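Local coordinates for protein ubiquinol-cytochrome C chaperone (Brucella abortus NCTC 8038, PDB 6RWT) that probably acts as a chaperone of the Cbp3 family, which binds newly made cytochrome b during assembly of respiratory complex III, at residues I24-Y34 with R46-A57. Numbering follows the deposited sequence.
Sequences IVAAARQKRFY and RYEMLSLHIFLA
His53 lies flat against the end of helix 2-28. Its ring face receives the CA of Ala28, 4.0 Å from the ring centroid, in a CH-pi contact, and the Ala27 CB closes on His53 CD2 at 3.5 Å. Two polar bonds fix the rotation of the imidazole. His53 ND1 donates to Met49 O, one turn back in its own helix, at 2.8 Å and nearly straight. Met49 O also accepts the backbone N of His53, from the opposite face of the carbonyl plane. NE2 is hydrogen-bonded to Tyr151 of helix 145-161.

Aromatic contacts come from the turn after the helix. Met49 SD sits over one face of the Phe33 ring, offset toward the rim and 4.0 Å from its centroid, a Met-aromatic contact. The bend of the methionine chain at chi2 (-60°) helps bring the sulfur there. Phe33 CZ meets the edge of the His53 ring at CE1 (3.7 Å), with the planes inclined at 56°. Tyr34 runs alongside Met49 in the opposite sense. Tyr34 OH donates to Ala28 O at 3.0 Å, tying the turn back to the helix end, and lies against Met49 CB and CG.

Aliphatic side chains fill the part nearer Ala57. Ile24 CG2 fits between His53 CB and Ile54 CD1 (3.7 Å to the latter), and its CD1 reaches Ala57 CB. Val25 CG2 touches Leu50 CD1. The small Ala28 lets the backbones come close at Met49.

Segments 24-28 and 46-57 have axes 8.6 Å apart at 132°. The end of helix 2-28 and the residues after it thus pack on helix 43-61, the next helix of this all-helical chaperone fold.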
loop_
_atom_site.group_PDB
_atom_site.type_symbol
_atom_site.label_atom_id
_atom_site.label_comp_id
_atom_site.label_asym_id
_atom_site.label_seq_id
_atom_site.Cartn_x
_atom_site.Cartn_y
_atom_site.Cartn_z
ATOM N N ILE A 24 4.612 -5.886 -3.333
ATOM C CA ILE A 24 3.439 -5.049 -3.015
ATOM C C ILE A 24 2.440 -5.061 -4.189
ATOM O O ILE A 24 1.233 -5.270 -3.983
ATOM C CB ILE A 24 3.862 -3.601 -2.639
ATOM C CG1 ILE A 24 4.729 -3.611 -1.376
ATOM C CG2 ILE A 24 2.639 -2.714 -2.418
ATOM C CD1 ILE A 24 5.391 -2.289 -1.033
ATOM N N VAL A 25 2.944 -4.864 -5.411
ATOM C CA VAL A 25 2.099 -4.855 -6.618
ATOM C C VAL A 25 1.391 -6.211 -6.817
ATOM O O VAL A 25 0.191 -6.256 -7.107
ATOM C CB VAL A 25 2.920 -4.456 -7.873
ATOM C CG1 VAL A 25 2.165 -4.726 -9.172
ATOM C CG2 VAL A 25 3.321 -2.985 -7.794
ATOM N N ALA A 26 2.126 -7.307 -6.642
ATOM C CA ALA A 26 1.545 -8.652 -6.759
ATOM C C ALA A 26 0.438 -8.885 -5.727
ATOM O O ALA A 26 -0.619 -9.440 -6.048
ATOM C CB ALA A 26 2.627 -9.715 -6.622
ATOM N N ALA A 27 0.675 -8.455 -4.491
ATOM C CA ALA A 27 -0.345 -8.584 -3.438
ATOM C C ALA A 27 -1.644 -7.834 -3.785
ATOM O O ALA A 27 -2.734 -8.353 -3.574
ATOM C CB ALA A 27 0.210 -8.143 -2.089
ATOM N N ALA A 28 -1.514 -6.630 -4.342
ATOM C CA ALA A 28 -2.670 -5.818 -4.756
ATOM C C ALA A 28 -3.468 -6.393 -5.942
ATOM O O ALA A 28 -4.637 -6.035 -6.122
ATOM C CB ALA A 28 -2.213 -4.399 -5.082
ATOM N N ARG A 29 -2.838 -7.265 -6.741
ATOM C CA ARG A 29 -3.465 -7.899 -7.914
ATOM C C ARG A 29 -4.150 -9.252 -7.644
ATOM O O ARG A 29 -4.666 -9.866 -8.587
ATOM C CB ARG A 29 -2.424 -8.065 -9.037
ATOM C CG ARG A 29 -2.001 -6.754 -9.673
ATOM C CD ARG A 29 -0.879 -6.941 -10.685
ATOM N NE ARG A 29 -0.560 -5.697 -11.387
ATOM C CZ ARG A 29 0.499 -5.502 -12.180
ATOM N NH1 ARG A 29 1.397 -6.463 -12.394
ATOM N NH2 ARG A 29 0.667 -4.315 -12.760
ATOM N N GLN A 30 -4.164 -9.727 -6.390
ATOM C CA GLN A 30 -4.791 -11.034 -6.058
ATOM C C GLN A 30 -6.253 -11.075 -6.531
ATOM O O GLN A 30 -7.016 -10.137 -6.282
ATOM C CB GLN A 30 -4.685 -11.336 -4.551
ATOM C CG GLN A 30 -3.255 -11.613 -4.075
ATOM C CD GLN A 30 -3.143 -11.712 -2.571
ATOM O OE1 GLN A 30 -2.991 -10.704 -1.867
ATOM N NE2 GLN A 30 -3.212 -12.930 -2.066
ATOM N N LYS A 31 -6.621 -12.157 -7.224
ATOM C CA LYS A 31 -7.899 -12.230 -7.960
ATOM C C LYS A 31 -9.148 -12.160 -7.080
ATOM O O LYS A 31 -10.161 -11.581 -7.494
ATOM C CB LYS A 31 -7.953 -13.493 -8.838
ATOM C CG LYS A 31 -6.925 -13.526 -9.960
ATOM C CD LYS A 31 -7.239 -12.547 -11.081
ATOM C CE LYS A 31 -6.206 -12.627 -12.198
ATOM N NZ LYS A 31 -6.208 -13.950 -12.885
ATOM N N ARG A 32 -9.071 -12.714 -5.869
ATOM C CA ARG A 32 -10.225 -12.768 -4.960
ATOM C C ARG A 32 -10.822 -11.389 -4.642
ATOM O O ARG A 32 -12.032 -11.278 -4.456
ATOM C CB ARG A 32 -9.877 -13.503 -3.654
ATOM C CG ARG A 32 -11.096 -13.933 -2.848
ATOM C CD ARG A 32 -10.732 -14.711 -1.592
ATOM N NE ARG A 32 -11.924 -15.258 -0.930
ATOM C CZ ARG A 32 -11.934 -15.858 0.260
ATOM N NH1 ARG A 32 -10.812 -15.997 0.970
ATOM N NH2 ARG A 32 -13.084 -16.323 0.753
ATOM N N PHE A 33 -9.994 -10.340 -4.595
ATOM C CA PHE A 33 -10.519 -8.992 -4.333
ATOM C C PHE A 33 -11.593 -8.611 -5.361
ATOM O O PHE A 33 -12.621 -8.048 -5.008
ATOM C CB PHE A 33 -9.431 -7.902 -4.384
ATOM C CG PHE A 33 -8.284 -8.088 -3.415
ATOM C CD1 PHE A 33 -8.499 -8.393 -2.070
ATOM C CD2 PHE A 33 -6.972 -7.888 -3.849
ATOM C CE1 PHE A 33 -7.425 -8.541 -1.197
ATOM C CE2 PHE A 33 -5.905 -8.031 -2.979
ATOM C CZ PHE A 33 -6.133 -8.363 -1.647
ATOM N N TYR A 34 -11.337 -8.945 -6.627
ATOM C CA TYR A 34 -12.154 -8.506 -7.758
ATOM C C TYR A 34 -13.256 -9.512 -8.124
ATOM O O TYR A 34 -14.302 -9.135 -8.661
ATOM C CB TYR A 34 -11.251 -8.226 -8.966
ATOM C CG TYR A 34 -10.080 -7.302 -8.640
ATOM C CD1 TYR A 34 -10.235 -5.907 -8.619
ATOM C CD2 TYR A 34 -8.835 -7.824 -8.296
ATOM C CE1 TYR A 34 -9.164 -5.068 -8.299
ATOM C CE2 TYR A 34 -7.763 -6.998 -7.975
ATOM C CZ TYR A 34 -7.927 -5.619 -7.977
ATOM O OH TYR A 34 -6.851 -4.805 -7.657
ATOM N N ARG A 46 -8.517 -0.605 -8.856
ATOM C CA ARG A 46 -7.128 -1.095 -8.827
ATOM C C ARG A 46 -6.205 -0.148 -8.021
ATOM O O ARG A 46 -5.328 -0.608 -7.263
ATOM C CB ARG A 46 -6.597 -1.341 -10.251
ATOM C CG ARG A 46 -7.332 -2.456 -10.993
ATOM C CD ARG A 46 -6.698 -2.849 -12.323
ATOM N NE ARG A 46 -6.770 -1.802 -13.350
ATOM C CZ ARG A 46 -7.754 -1.637 -14.241
ATOM N NH1 ARG A 46 -8.831 -2.429 -14.269
ATOM N NH2 ARG A 46 -7.656 -0.650 -15.127
ATOM N N TYR A 47 -6.410 1.168 -8.167
ATOM C CA TYR A 47 -5.727 2.155 -7.312
ATOM C C TYR A 47 -6.041 1.929 -5.812
ATOM O O TYR A 47 -5.136 2.032 -4.962
ATOM C CB TYR A 47 -6.032 3.613 -7.743
ATOM C CG TYR A 47 -5.614 4.612 -6.676
ATOM C CD1 TYR A 47 -4.318 5.118 -6.634
ATOM C CD2 TYR A 47 -6.495 4.974 -5.644
ATOM C CE1 TYR A 47 -3.919 5.995 -5.629
ATOM C CE2 TYR A 47 -6.104 5.835 -4.625
ATOM C CZ TYR A 47 -4.817 6.345 -4.615
ATOM O OH TYR A 47 -4.418 7.186 -3.598
ATOM N N GLU A 48 -7.304 1.628 -5.474
ATOM C CA GLU A 48 -7.656 1.404 -4.062
ATOM C C GLU A 48 -6.870 0.212 -3.494
ATOM O O GLU A 48 -6.403 0.258 -2.354
ATOM C CB GLU A 48 -9.172 1.205 -3.853
ATOM C CG GLU A 48 -10.072 2.410 -4.160
ATOM C CD GLU A 48 -9.758 3.672 -3.357
ATOM O OE1 GLU A 48 -9.158 3.586 -2.263
ATOM O OE2 GLU A 48 -10.141 4.780 -3.814
ATOM N N MET A 49 -6.705 -0.847 -4.281
ATOM C CA MET A 49 -5.917 -2.001 -3.821
ATOM C C MET A 49 -4.414 -1.688 -3.741
ATOM O O MET A 49 -3.755 -2.066 -2.757
ATOM C CB MET A 49 -6.181 -3.248 -4.684
ATOM C CG MET A 49 -7.597 -3.834 -4.556
ATOM S SD MET A 49 -8.046 -4.361 -2.881
ATOM C CE MET A 49 -8.907 -2.914 -2.308
ATOM N N LEU A 50 -3.859 -0.976 -4.720
ATOM C CA LEU A 50 -2.434 -0.620 -4.635
ATOM C C LEU A 50 -2.151 0.283 -3.424
ATOM O O LEU A 50 -1.236 0.019 -2.647
ATOM C CB LEU A 50 -1.936 0.029 -5.929
ATOM C CG LEU A 50 -0.444 0.402 -5.969
ATOM C CD1 LEU A 50 0.475 -0.813 -5.865
ATOM C CD2 LEU A 50 -0.132 1.198 -7.224
ATOM N N SER A 51 -2.952 1.338 -3.269
ATOM C CA SER A 51 -2.793 2.276 -2.150
ATOM C C SER A 51 -2.962 1.604 -0.776
ATOM O O SER A 51 -2.228 1.929 0.164
ATOM C CB SER A 51 -3.737 3.485 -2.304
ATOM O OG SER A 51 -5.102 3.115 -2.296
ATOM N N LEU A 52 -3.905 0.661 -0.666
ATOM C CA LEU A 52 -4.069 -0.110 0.575
ATOM C C LEU A 52 -2.781 -0.864 0.945
ATOM O O LEU A 52 -2.362 -0.845 2.106
ATOM C CB LEU A 52 -5.256 -1.084 0.451
ATOM C CG LEU A 52 -5.478 -2.097 1.576
ATOM C CD1 LEU A 52 -5.729 -1.389 2.901
ATOM C CD2 LEU A 52 -6.644 -3.020 1.237
ATOM N N HIS A 53 -2.179 -1.536 -0.040
ATOM C CA HIS A 53 -0.976 -2.348 0.199
ATOM C C HIS A 53 0.280 -1.485 0.429
ATOM O O HIS A 53 1.123 -1.817 1.278
ATOM C CB HIS A 53 -0.800 -3.401 -0.921
ATOM C CG HIS A 53 -1.805 -4.514 -0.846
ATOM N ND1 HIS A 53 -3.107 -4.395 -1.295
ATOM C CD2 HIS A 53 -1.701 -5.761 -0.330
ATOM C CE1 HIS A 53 -3.754 -5.528 -1.063
ATOM N NE2 HIS A 53 -2.926 -6.368 -0.467
ATOM N N ILE A 54 0.382 -0.357 -0.279
ATOM C CA ILE A 54 1.436 0.626 -0.013
ATOM C C ILE A 54 1.304 1.195 1.417
ATOM O O ILE A 54 2.291 1.240 2.166
ATOM C CB ILE A 54 1.437 1.756 -1.085
ATOM C CG1 ILE A 54 1.860 1.204 -2.451
ATOM C CG2 ILE A 54 2.320 2.931 -0.666
ATOM C CD1 ILE A 54 3.341 0.890 -2.611
ATOM N N PHE A 55 0.081 1.579 1.803
ATOM C CA PHE A 55 -0.187 2.030 3.164
ATOM C C PHE A 55 0.314 1.018 4.211
ATOM O O PHE A 55 0.947 1.393 5.193
ATOM C CB PHE A 55 -1.691 2.308 3.399
ATOM C CG PHE A 55 -2.095 2.151 4.838
ATOM C CD1 PHE A 55 -1.880 3.175 5.741
ATOM C CD2 PHE A 55 -2.626 0.944 5.304
ATOM C CE1 PHE A 55 -2.197 3.011 7.086
ATOM C CE2 PHE A 55 -2.934 0.769 6.641
ATOM C CZ PHE A 55 -2.724 1.810 7.532
ATOM N N LEU A 56 -0.021 -0.258 4.023
ATOM C CA LEU A 56 0.393 -1.291 4.987
ATOM C C LEU A 56 1.911 -1.322 5.165
ATOM O O LEU A 56 2.403 -1.436 6.296
ATOM C CB LEU A 56 -0.137 -2.676 4.594
ATOM C CG LEU A 56 -1.583 -2.971 5.006
ATOM C CD1 LEU A 56 -2.189 -4.098 4.178
ATOM C CD2 LEU A 56 -1.672 -3.295 6.495
ATOM N N ALA A 57 2.646 -1.202 4.063
ATOM C CA ALA A 57 4.123 -1.149 4.131
ATOM C C ALA A 57 4.645 0.092 4.875
ATOM O O ALA A 57 5.498 -0.020 5.762
ATOM C CB ALA A 57 4.721 -1.217 2.733
#